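Peptidoglycan-N-acetylmuramic acid deacetylase PdaC (Bacillus subtilis subsp. subtilis str. 168, PDB 6H8N) removes acetyl groups from N-acetylmuramic acid residues of peptidoglycan, making the cell wall resistant to lysozyme, and also deacetylates short chitin oligomers. Local coordinates at residues 138-141 and 142-146. The protein carries 1 engineered substitution. Sequence-based numbering, arbitrary orientation.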
loop_
_atom_site.group_PDB
_atom_site.type_symbol
_atom_site.label_atom_id
_atom_site.label_comp_id
_atom_site.label_asym_id
_atom_site.label_seq_id
_atom_site.Cartn_x
_atom_site.Cartn_y
_atom_site.Cartn_z
ATOM N N ASN A 138 -9.238 -16.862 -4.989
ATOM C CA ASN A 138 -10.130 -17.068 -6.117
ATOM C C ASN A 138 -10.340 -15.700 -6.748
ATOM O O ASN A 138 -10.833 -14.782 -6.088
ATOM C CB ASN A 138 -11.451 -17.672 -5.626
ATOM C CG ASN A 138 -12.441 -17.856 -6.733
ATOM O OD1 ASN A 138 -13.244 -16.981 -7.011
ATOM N ND2 ASN A 138 -12.402 -19.018 -7.367
ATOM N N LYS A 139 -9.945 -15.566 -8.009
ATOM C CA LYS A 139 -9.920 -14.264 -8.660
ATOM C C LYS A 139 -11.269 -13.562 -8.585
ATOM O O LYS A 139 -11.355 -12.399 -8.163
ATOM C CB LYS A 139 -9.461 -14.416 -10.110
ATOM C CG LYS A 139 -9.457 -13.098 -10.891
ATOM C CD LYS A 139 -9.277 -13.322 -12.385
ATOM C CE LYS A 139 -9.317 -12.025 -13.162
ATOM N NZ LYS A 139 -9.338 -12.265 -14.633
ATOM N N LYS A 140 -12.341 -14.228 -9.022
ATOM C CA LYS A 140 -13.614 -13.538 -9.094
ATOM C C LYS A 140 -14.136 -13.163 -7.718
ATOM O O LYS A 140 -14.782 -12.128 -7.569
ATOM C CB LYS A 140 -14.633 -14.406 -9.835
ATOM C CG LYS A 140 -15.853 -13.647 -10.280
ATOM C CD LYS A 140 -16.821 -14.524 -11.097
ATOM C CE LYS A 140 -17.967 -13.701 -11.648
ATOM N NZ LYS A 140 -18.330 -12.514 -10.788
ATOM N N THR A 141 -13.883 -13.994 -6.715
ATOM C CA THR A 141 -14.306 -13.664 -5.358
ATOM C C THR A 141 -13.624 -12.388 -4.878
ATOM O O THR A 141 -14.270 -11.516 -4.293
ATOM C CB THR A 141 -14.004 -14.824 -4.411
ATOM O OG1 THR A 141 -14.771 -15.971 -4.806
ATOM C CG2 THR A 141 -14.355 -14.478 -2.971
ATOM N N ILE A 142 -12.322 -12.275 -5.122
ATOM C CA ILE A 142 -11.571 -11.081 -4.733
ATOM C C ILE A 142 -12.080 -9.854 -5.484
ATOM O O ILE A 142 -12.336 -8.801 -4.883
ATOM C CB ILE A 142 -10.068 -11.305 -4.964
ATOM C CG1 ILE A 142 -9.548 -12.473 -4.128
ATOM C CG2 ILE A 142 -9.282 -10.033 -4.666
ATOM C CD1 ILE A 142 -8.274 -13.050 -4.668
ATOM N N VAL A 143 -12.205 -9.957 -6.814
ATOM C CA VAL A 143 -12.674 -8.829 -7.610
ATOM C C VAL A 143 -14.021 -8.346 -7.109
ATOM O O VAL A 143 -14.246 -7.143 -6.918
ATOM C CB VAL A 143 -12.747 -9.218 -9.097
ATOM C CG1 VAL A 143 -13.425 -8.134 -9.906
ATOM C CG2 VAL A 143 -11.385 -9.507 -9.662
ATOM N N ASP A 144 -14.961 -9.274 -6.923
ATOM C CA ASP A 144 -16.313 -8.857 -6.582
ATOM C C ASP A 144 -16.365 -8.224 -5.199
ATOM O O ASP A 144 -17.088 -7.241 -4.999
ATOM C CB ASP A 144 -17.300 -10.021 -6.712
ATOM C CG ASP A 144 -17.571 -10.382 -8.156
ATOM O OD1 ASP A 144 -16.978 -9.767 -9.058
ATOM O OD2 ASP A 144 -18.379 -11.317 -8.396
ATOM N N ARG A 145 -15.603 -8.750 -4.240
ATOM C CA ARG A 145 -15.570 -8.152 -2.907
ATOM C C ARG A 145 -15.023 -6.724 -2.979
ATOM O O ARG A 145 -15.602 -5.784 -2.413
ATOM C CB ARG A 145 -14.728 -9.014 -1.953
ATOM C CG ARG A 145 -15.371 -10.320 -1.505
ATOM C CD ARG A 145 -14.550 -11.086 -0.434
ATOM N NE ARG A 145 -14.698 -10.477 0.896
ATOM C CZ ARG A 145 -14.335 -11.037 2.056
ATOM N NH1 ARG A 145 -14.537 -10.384 3.196
ATOM N NH2 ARG A 145 -13.764 -12.233 2.099
ATOM N N VAL A 146 -13.924 -6.534 -3.701
ATOM C CA VAL A 146 -13.353 -5.196 -3.812
ATOM C C VAL A 146 -14.302 -4.258 -4.549
ATOM O O VAL A 146 -14.562 -3.130 -4.104
ATOM C CB VAL A 146 -11.973 -5.244 -4.486
ATOM C CG1 VAL A 146 -11.483 -3.835 -4.822
ATOM C CG2 VAL A 146 -10.981 -5.985 -3.605
HETATM O O HOH W 1 -15.919 -10.566 -11.602
#
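K140 NZ reaches D144 OD2 in a 2.7 Å salt bridge, one turn along the start of helix 139-149. The carboxylate oxygen is met on its syn side, with the ammonium 16° out of the carboxylate plane. K140 runs extended up to CE, and a final bend (chi4 -30°) brings NZ to the acid. A water accepts from K140 NZ at 3.2 Å and donates to D144 OD1 at 2.9 Å, so OD2 is tied to the lysine directly and OD1 through the water. D144 holds CG beside its own backbone N (chi1 -72°), leaning back over K140 O, which in turn accepts D144 N.

N138 is the N-cap: its OD1 takes T141 N at 3.1 Å on an in-plane lone pair, and T141 OG1 donates to the same OD1 at 2.9 Å from above the carbonyl plane. The i to i+4 backbone series starts with I142 N to N138 O at 3.1 Å. I142 also lays CG1 and CD1 against N138 O, while its side chain packs on A168 of helix 163-178 and on D133, which probably tunes the catalytic histidine of this NodB-type deacetylase domain. V143 CG2 rests 3.3 Å from K139 O.

The N138 cap satisfies the T141 backbone N-H in the first turn, where the helix itself has no earlier turn to supply a carbonyl, and binds the T141 hydroxyl as well, while D144 probably offsets the charge of K140, which would be unfavourable near the positive end of the helix dipole.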